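Local coordinates for centrosomal protein 120 (Oreochromis niloticus, PDB 6EWH) that probably supports centriole and cilium formation, and is represented by its second C2 domain (C2B), at residues Gly17-Gly22 with Leu67-Thr72; Phe60-Ser65 with Ile71-Phe76; Gln111-Leu114 with His119-Gly122. The protein carries 1 engineered substitution. All coordinates share one frame; numbering follows the deposited sequence. Where two conformers were deposited one is given.

Contact 1 of 3, residues Gly17-Gly22 with Leu67-Thr72; sequences GYHQVG and LGNDIT
H19 and N69 approach from opposite directions across two strands of different sheets, and the planes of the imidazole and the amide stand 90° apart. H19 NE2 is 3.1 Å from N69 ND2. This is the tight spot of a small contact, which buries 131 Å² in all. Both polar groups have firm partners next door. H19 ND1 bonds to the carbonyl oxygen of R92, which fixes the rotation of the ring. N69 ND2 bonds to the carbonyl oxygen of L66, so the amide is tied back to its own turn. H19 CG lies anti to the carbonyl carbon (chi1 -58°), which places NE2 beside the N69 amide. The two segments belong to the two sheets of a C2 beta-sandwich. Residues 18-21 lie in the mixed sheet, while 69-72 form an outermost strand of the antiparallel one. The backbones stay well apart, with H19 CA and L67 CA 8.7 Å from each other. L67 borders H19 more loosely. Its carbonyl O lies 4.2 Å from H19 NE2, and its side chain packs on A10, I93 and F103. L67 is partly exposed, and its side chain makes no close touch with H19. Beyond N69 the second strand runs away from H19, and D70 and T72 are exposed.

Contact 2 of 3, residues Phe60-Ser65 with Ile71-Phe76; sequences FFFYYS and ITSEPF
F60 and F76 pair through two backbone hydrogen bonds at one end of an antiparallel beta hairpin. F60 N to F76 O and F76 N to F60 O are both 2.8 Å. Y64 and I71 form a second hydrogen-bonded pair nearer the turn, and Y63 faces T72 in a non-hydrogen-bonded pair. The register slips by one residue in between, so there are two separate ladders. S73 bridges the gap with its side chain. Its OG accepts from F62 N at 2.8 Å, and S73 N donates to F62 O. The hydroxyl can do this because it sits between the backbone N and the carbonyl carbon (chi1 75°), turned back to the partner strand. The aromatic rings form the next layer. F60 CB lies over one face of the F76 ring, 4.1 Å from its centroid, in a CH-pi contact. The F62 and F76 rings are near parallel, at 28°, but are slid so far apart that they barely overlap. Further out, F84 meets both rings, edge-to-face with F62, while L114 packs on F62 and L79 on F60. On the turn side, I71 covers one face of the Y64 ring, with A89 touching both; I71 has two deposited conformers, so the detail there is doubtful. E87 touches the S73 side chain and accepts from E74 N. At the edge of the F62 ring, near its plane, S73 OG lies 3.5 Å from F62 CD2.

Contact 3 of 3, residues Gln111-Leu114 with His119-Gly122; sequences QIHL and HSLG
This is a beta hairpin contact with a classic beta bulge, at an edge of the four-stranded antiparallel sheet of the C2 domain, where strand 119-126 is outermost. L114 faces two residues of the other strand, L121 and G122, which defines the bulge. L114 N donates to G122 O at 2.9 Å, and L121 N donates to L114 O at 2.8 Å. One residue is therefore held on both its backbone polar atoms by two successive residues. L121 N lies nearly in line with the L114 C=O. The axes of the short segments are 103° apart, far from antiparallel, consistent with the bend that a bulge puts into a strand. L114 and G122 form the one bridge between the two segments, an antiparallel hydrogen-bonded pair with CA atoms 5.5 Å apart. The side chains add a polar link and an apolar one. H113 ND1 and S120 OG share a short hydrogen bond of 2.7 Å. It is nearly straight, at 177°, and the hydroxyl lies in the plane of the ring, at its edge. S120 OG stands opposite the backbone N about the CA-CB bond (chi1 174°), which carries it across to the imidazole. This bond should restrict the turning of the H113 ring. L114 CD2 meets L121 CD1 more lightly, at 4.1 Å. G122 has no side chain, and its carbonyl O also comes 3.3 Å from H113 CA. Strand 60-66 lies along strand 110-116, with F60 and F62 against L114, and F60 against L121. Across the sandwich, I112 packs on L172 and V174 of strand 171-180.

How the contacts relate
All three contacts use strands of the antiparallel sheet; contacts 2 and 3 lie within it, and contact 1 joins it to the mixed sheet. Contacts 1 and 2 share I71 and T72, although their centres are about 17 Å apart. They also touch where D70 OD1 lies 2.6 Å from Y63 OH, a probable hydrogen bond. Contacts 2 and 3 are closer, with centres about 9 Å apart. Their strands 60-66 and 110-116 are neighbours, joined by a probable hydrogen bond of 2.8 Å from H113 N to Y63 O. Their apolar sides also meet, with F60 CE1 3.8 Å from L121 CD1. Contacts 1 and 3 do not touch, and their nearest atoms are about 7 Å apart.

Contact 1 of 3, residues Gly17-Gly22 with Leu67-Thr72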
loop_
_atom_site.group_PDB
_atom_site.type_symbol
_atom_site.label_atom_id
_atom_site.label_comp_id
_atom_site.label_asym_id
_atom_site.label_seq_id
_atom_site.Cartn_x
_atom_site.Cartn_y
_atom_site.Cartn_z
ATOM N N GLY A 17 21.191 1.414 -2.328
ATOM C CA GLY A 17 19.825 1.083 -2.693
ATOM C C GLY A 17 19.139 0.178 -1.694
ATOM O O GLY A 17 18.402 -0.735 -2.092
ATOM N N TYR A 18 19.393 0.385 -0.405
ATOM C CA TYR A 18 18.602 -0.220 0.659
ATOM C C TYR A 18 18.450 0.782 1.796
ATOM O O TYR A 18 19.130 1.809 1.846
ATOM C CB TYR A 18 19.177 -1.562 1.140
ATOM C CG TYR A 18 20.573 -1.496 1.738
ATOM C CD1 TYR A 18 20.793 -0.914 2.980
ATOM C CD2 TYR A 18 21.650 -2.059 1.078
ATOM C CE1 TYR A 18 22.060 -0.863 3.531
ATOM C CE2 TYR A 18 22.920 -2.022 1.628
ATOM C CZ TYR A 18 23.114 -1.420 2.850
ATOM O OH TYR A 18 24.372 -1.374 3.400
ATOM N N HIS A 19 17.553 0.466 2.726
ATOM C CA HIS A 19 17.306 1.297 3.898
ATOM C C HIS A 19 17.839 0.587 5.134
ATOM O O HIS A 19 17.501 -0.573 5.379
ATOM C CB HIS A 19 15.800 1.536 4.054
ATOM C CG HIS A 19 15.167 2.190 2.865
ATOM N ND1 HIS A 19 14.928 1.517 1.685
ATOM C CD2 HIS A 19 14.737 3.459 2.670
ATOM C CE1 HIS A 19 14.374 2.344 0.814
ATOM N NE2 HIS A 19 14.247 3.527 1.388
ATOM N N GLN A 20 18.678 1.277 5.914
ATOM C CA GLN A 20 19.184 0.727 7.167
ATOM C C GLN A 20 18.227 1.067 8.303
ATOM O O GLN A 20 17.860 2.232 8.484
ATOM C CB GLN A 20 20.571 1.293 7.481
ATOM C CG GLN A 20 21.139 0.845 8.839
ATOM C CD GLN A 20 21.594 -0.607 8.846
ATOM O OE1 GLN A 20 22.232 -1.080 7.904
ATOM N NE2 GLN A 20 21.252 -1.327 9.912
ATOM N N VAL A 21 17.822 0.049 9.063
ATOM C CA VAL A 21 16.981 0.213 10.244
ATOM C C VAL A 21 17.710 -0.401 11.431
ATOM O O VAL A 21 17.947 -1.616 11.467
ATOM C CB VAL A 21 15.590 -0.419 10.064
ATOM C CG1 VAL A 21 14.757 -0.222 11.336
ATOM C CG2 VAL A 21 14.885 0.184 8.861
ATOM N N GLY A 22 18.071 0.436 12.397
ATOM C CA GLY A 22 18.842 -0.009 13.531
ATOM C C GLY A 22 20.321 0.223 13.307
ATOM O O GLY A 22 20.760 0.525 12.192
ATOM N N LEU A 67 7.974 3.929 3.265
ATOM C CA LEU A 67 9.194 4.347 3.960
ATOM C C LEU A 67 9.837 5.573 3.306
ATOM O O LEU A 67 11.043 5.620 3.052
ATOM C CB LEU A 67 10.190 3.196 4.111
ATOM C CG LEU A 67 9.696 1.971 4.882
ATOM C CD1 LEU A 67 10.836 0.988 5.099
ATOM C CD2 LEU A 67 9.058 2.358 6.196
ATOM N N GLY A 68 9.010 6.571 3.005
ATOM C CA GLY A 68 9.515 7.795 2.417
ATOM C C GLY A 68 9.755 7.759 0.923
ATOM O O GLY A 68 10.262 8.740 0.365
ATOM N N ASN A 69 9.405 6.670 0.251
ATOM C CA ASN A 69 9.538 6.573 -1.197
ATOM C C ASN A 69 8.180 6.792 -1.849
ATOM O O ASN A 69 7.222 6.082 -1.534
ATOM C CB ASN A 69 10.051 5.188 -1.582
ATOM C CG ASN A 69 11.449 4.933 -1.077
ATOM O OD1 ASN A 69 12.418 5.379 -1.683
ATOM N ND2 ASN A 69 11.560 4.238 0.052
ATOM N N ASP A 70 8.104 7.755 -2.769
ATOM C CA ASP A 70 6.856 8.018 -3.481
ATOM C C ASP A 70 6.682 6.970 -4.570
ATOM O O ASP A 70 7.563 6.800 -5.419
ATOM C CB ASP A 70 6.862 9.414 -4.102
ATOM C CG ASP A 70 6.737 10.520 -3.064
ATOM O OD1 ASP A 70 6.088 10.305 -2.020
ATOM O OD2 ASP A 70 7.300 11.609 -3.293
ATOM N N ILE A 71 5.556 6.263 -4.538
ATOM C CA ILE A 71 5.281 5.177 -5.466
ATOM C C ILE A 71 3.974 5.467 -6.191
ATOM O O ILE A 71 2.964 5.793 -5.564
ATOM C CB ILE A 71 5.258 3.825 -4.730
ATOM C CG1 ILE A 71 6.668 3.524 -4.200
ATOM C CG2 ILE A 71 4.726 2.715 -5.644
ATOM C CD1 ILE A 71 6.742 2.420 -3.187
ATOM N N THR A 72 4.002 5.358 -7.515
ATOM C CA THR A 72 2.798 5.452 -8.325
ATOM C C THR A 72 2.661 4.186 -9.153
ATOM O O THR A 72 3.654 3.630 -9.633
ATOM C CB THR A 72 2.796 6.660 -9.269
ATOM O OG1 THR A 72 3.880 6.554 -10.196
ATOM C CG2 THR A 72 2.917 7.971 -8.485
#

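Contact 2 of 3, residues Phe60-Ser65 with Ile71-Phe76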
loop_
_atom_site.group_PDB
_atom_site.type_symbol
_atom_site.label_atom_id
_atom_site.label_comp_id
_atom_site.label_asym_id
_atom_site.label_seq_id
_atom_site.Cartn_x
_atom_site.Cartn_y
_atom_site.Cartn_z
ATOM N N PHE A 60 -6.260 7.064 -14.262
ATOM C CA PHE A 60 -6.273 6.849 -12.823
ATOM C C PHE A 60 -5.088 5.979 -12.431
ATOM O O PHE A 60 -4.605 5.166 -13.223
ATOM C CB PHE A 60 -7.596 6.191 -12.381
ATOM C CG PHE A 60 -8.818 6.925 -12.865
ATOM C CD1 PHE A 60 -9.375 7.946 -12.101
ATOM C CD2 PHE A 60 -9.404 6.604 -14.077
ATOM C CE1 PHE A 60 -10.501 8.631 -12.545
ATOM C CE2 PHE A 60 -10.532 7.293 -14.525
ATOM C CZ PHE A 60 -11.076 8.303 -13.751
ATOM N N PHE A 61 -4.598 6.171 -11.208
ATOM C CA PHE A 61 -3.464 5.395 -10.731
ATOM C C PHE A 61 -3.485 5.435 -9.211
ATOM O O PHE A 61 -4.194 6.242 -8.601
ATOM C CB PHE A 61 -2.132 5.946 -11.262
ATOM C CG PHE A 61 -1.855 7.368 -10.846
ATOM C CD1 PHE A 61 -2.363 8.428 -11.584
ATOM C CD2 PHE A 61 -1.098 7.637 -9.714
ATOM C CE1 PHE A 61 -2.124 9.743 -11.196
ATOM C CE2 PHE A 61 -0.854 8.949 -9.318
ATOM C CZ PHE A 61 -1.372 9.999 -10.061
ATOM N N PHE A 62 -2.710 4.550 -8.604
ATOM C CA PHE A 62 -2.570 4.542 -7.152
ATOM C C PHE A 62 -1.255 5.173 -6.729
ATOM O O PHE A 62 -0.226 5.024 -7.398
ATOM C CB PHE A 62 -2.698 3.122 -6.589
ATOM C CG PHE A 62 -4.014 2.488 -6.923
ATOM C CD1 PHE A 62 -5.159 2.825 -6.213
ATOM C CD2 PHE A 62 -4.114 1.601 -7.983
ATOM C CE1 PHE A 62 -6.386 2.266 -6.548
ATOM C CE2 PHE A 62 -5.333 1.038 -8.321
ATOM C CZ PHE A 62 -6.471 1.368 -7.604
ATOM N N TYR A 63 -1.303 5.891 -5.604
ATOM C CA TYR A 63 -0.126 6.508 -5.020
ATOM C C TYR A 63 -0.012 6.103 -3.561
ATOM O O TYR A 63 -1.014 6.074 -2.835
ATOM C CB TYR A 63 -0.189 8.051 -5.088
ATOM C CG TYR A 63 0.776 8.679 -4.115
ATOM C CD1 TYR A 63 2.125 8.791 -4.433
ATOM C CD2 TYR A 63 0.356 9.106 -2.853
ATOM C CE1 TYR A 63 3.033 9.322 -3.542
ATOM C CE2 TYR A 63 1.270 9.636 -1.947
ATOM C CZ TYR A 63 2.601 9.744 -2.304
ATOM O OH TYR A 63 3.517 10.278 -1.429
ATOM N N TYR A 64 1.212 5.833 -3.115
ATOM C CA TYR A 64 1.473 5.730 -1.690
ATOM C C TYR A 64 2.935 6.011 -1.420
ATOM O O TYR A 64 3.781 5.925 -2.314
ATOM C CB TYR A 64 1.069 4.373 -1.112
ATOM C CG TYR A 64 1.643 3.178 -1.831
ATOM C CD1 TYR A 64 0.969 2.619 -2.905
ATOM C CD2 TYR A 64 2.832 2.588 -1.410
ATOM C CE1 TYR A 64 1.486 1.504 -3.569
ATOM C CE2 TYR A 64 3.336 1.483 -2.047
ATOM C CZ TYR A 64 2.671 0.942 -3.120
ATOM O OH TYR A 64 3.180 -0.156 -3.772
ATOM N N SER A 65 3.215 6.360 -0.168
ATOM C CA SER A 65 4.569 6.565 0.313
ATOM C C SER A 65 4.971 5.341 1.129
ATOM O O SER A 65 4.320 5.022 2.128
ATOM C CB SER A 65 4.609 7.819 1.185
ATOM O OG SER A 65 5.919 8.057 1.648
ATOM N N ILE A 71 5.556 6.263 -4.538
ATOM C CA ILE A 71 5.281 5.177 -5.466
ATOM C C ILE A 71 3.974 5.467 -6.191
ATOM O O ILE A 71 2.964 5.793 -5.564
ATOM C CB ILE A 71 5.258 3.825 -4.730
ATOM C CG1 ILE A 71 6.668 3.524 -4.200
ATOM C CG2 ILE A 71 4.726 2.715 -5.644
ATOM C CD1 ILE A 71 6.742 2.420 -3.187
ATOM N N THR A 72 4.002 5.358 -7.515
ATOM C CA THR A 72 2.798 5.452 -8.325
ATOM C C THR A 72 2.661 4.186 -9.153
ATOM O O THR A 72 3.654 3.630 -9.633
ATOM C CB THR A 72 2.796 6.660 -9.269
ATOM O OG1 THR A 72 3.880 6.554 -10.196
ATOM C CG2 THR A 72 2.917 7.971 -8.485
ATOM N N SER A 73 1.424 3.755 -9.343
ATOM C CA SER A 73 1.156 2.562 -10.129
ATOM C C SER A 73 0.870 2.908 -11.591
ATOM O O SER A 73 0.755 4.074 -11.981
ATOM C CB SER A 73 -0.010 1.786 -9.525
ATOM O OG SER A 73 -1.249 2.434 -9.803
ATOM N N GLU A 74 0.731 1.857 -12.396
ATOM C CA GLU A 74 0.525 2.014 -13.834
ATOM C C GLU A 74 -0.845 2.621 -14.107
ATOM O O GLU A 74 -1.856 2.103 -13.628
ATOM C CB GLU A 74 0.625 0.646 -14.493
ATOM C CG GLU A 74 0.332 0.644 -15.979
ATOM C CD GLU A 74 1.588 0.803 -16.811
ATOM O OE1 GLU A 74 2.594 1.320 -16.284
ATOM O OE2 GLU A 74 1.570 0.387 -17.990
ATOM N N PRO A 75 -0.925 3.700 -14.875
ATOM C CA PRO A 75 -2.223 4.346 -15.094
ATOM C C PRO A 75 -3.212 3.434 -15.812
ATOM O O PRO A 75 -2.831 2.587 -16.624
ATOM C CB PRO A 75 -1.862 5.559 -15.955
ATOM C CG PRO A 75 -0.435 5.848 -15.602
ATOM C CD PRO A 75 0.199 4.510 -15.372
ATOM N N PHE A 76 -4.490 3.601 -15.482
ATOM C CA PHE A 76 -5.575 2.873 -16.134
ATOM C C PHE A 76 -6.755 3.802 -16.388
ATOM O O PHE A 76 -6.937 4.816 -15.711
ATOM C CB PHE A 76 -5.988 1.612 -15.346
ATOM C CG PHE A 76 -6.546 1.894 -13.969
ATOM C CD1 PHE A 76 -5.704 2.164 -12.907
ATOM C CD2 PHE A 76 -7.911 1.854 -13.743
ATOM C CE1 PHE A 76 -6.221 2.412 -11.643
ATOM C CE2 PHE A 76 -8.433 2.099 -12.479
ATOM C CZ PHE A 76 -7.587 2.372 -11.434
#

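Contact 3 of 3, residues Gln111-Leu114 with His119-Gly122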
loop_
_atom_site.group_PDB
_atom_site.type_symbol
_atom_site.label_atom_id
_atom_site.label_comp_id
_atom_site.label_asym_id
_atom_site.label_seq_id
_atom_site.Cartn_x
_atom_site.Cartn_y
_atom_site.Cartn_z
ATOM N N GLN A 111 -1.028 4.888 3.596
ATOM C CA GLN A 111 -2.211 5.496 2.999
ATOM C C GLN A 111 -2.111 5.376 1.485
ATOM O O GLN A 111 -1.286 6.032 0.844
ATOM C CB GLN A 111 -2.397 6.944 3.445
ATOM C CG GLN A 111 -3.085 7.063 4.797
ATOM C CD GLN A 111 -3.328 8.502 5.207
ATOM O OE1 GLN A 111 -2.508 9.382 4.944
ATOM N NE2 GLN A 111 -4.462 8.749 5.853
ATOM N N ILE A 112 -2.958 4.531 0.909
ATOM C CA ILE A 112 -2.949 4.317 -0.539
ATOM C C ILE A 112 -4.075 5.143 -1.139
ATOM O O ILE A 112 -5.235 5.003 -0.737
ATOM C CB ILE A 112 -3.095 2.834 -0.891
ATOM C CG1 ILE A 112 -1.931 2.038 -0.286
ATOM C CG2 ILE A 112 -3.178 2.671 -2.411
ATOM C CD1 ILE A 112 -2.084 0.544 -0.446
ATOM N N HIS A 113 -3.736 5.995 -2.100
ATOM C CA HIS A 113 -4.678 6.925 -2.707
ATOM C C HIS A 113 -5.008 6.473 -4.118
ATOM O O HIS A 113 -4.114 6.099 -4.883
ATOM C CB HIS A 113 -4.059 8.320 -2.801
ATOM C CG HIS A 113 -3.925 9.011 -1.483
ATOM N ND1 HIS A 113 -4.752 10.046 -1.101
ATOM C CD2 HIS A 113 -3.074 8.807 -0.450
ATOM C CE1 HIS A 113 -4.409 10.454 0.109
ATOM N NE2 HIS A 113 -3.397 9.716 0.528
ATOM N N LEU A 114 -6.285 6.543 -4.472
ATOM C CA LEU A 114 -6.684 6.509 -5.869
ATOM C C LEU A 114 -6.640 7.939 -6.390
ATOM O O LEU A 114 -7.257 8.835 -5.801
ATOM C CB LEU A 114 -8.095 5.949 -6.028
ATOM C CG LEU A 114 -8.681 6.102 -7.434
ATOM C CD1 LEU A 114 -7.913 5.244 -8.438
ATOM C CD2 LEU A 114 -10.196 5.776 -7.469
ATOM N N HIS A 119 -5.232 15.029 -8.191
ATOM C CA HIS A 119 -6.298 14.935 -7.205
ATOM C C HIS A 119 -6.377 13.535 -6.627
ATOM O O HIS A 119 -6.350 12.544 -7.366
ATOM C CB HIS A 119 -7.657 15.218 -7.836
ATOM C CG HIS A 119 -7.830 16.629 -8.283
ATOM N ND1 HIS A 119 -7.782 16.995 -9.609
ATOM C CD2 HIS A 119 -8.045 17.766 -7.581
ATOM C CE1 HIS A 119 -7.964 18.298 -9.706
ATOM N NE2 HIS A 119 -8.126 18.791 -8.491
ATOM N N SER A 120 -6.537 13.462 -5.312
ATOM C CA SER A 120 -6.881 12.216 -4.649
ATOM C C SER A 120 -8.396 12.084 -4.636
ATOM O O SER A 120 -9.100 12.974 -4.145
ATOM C CB SER A 120 -6.333 12.179 -3.223
ATOM O OG SER A 120 -6.800 11.026 -2.548
ATOM N N LEU A 121 -8.892 10.990 -5.191
ATOM C CA LEU A 121 -10.310 10.673 -5.153
ATOM C C LEU A 121 -10.694 9.883 -3.917
ATOM O O LEU A 121 -11.878 9.809 -3.578
ATOM C CB LEU A 121 -10.662 9.838 -6.380
ATOM C CG LEU A 121 -10.495 10.551 -7.720
ATOM C CD1 LEU A 121 -10.791 9.593 -8.858
ATOM C CD2 LEU A 121 -11.420 11.752 -7.776
ATOM N N GLY A 122 -9.736 9.285 -3.240
ATOM C CA GLY A 122 -10.058 8.502 -2.073
ATOM C C GLY A 122 -8.815 7.804 -1.591
ATOM O O GLY A 122 -7.844 7.681 -2.343
#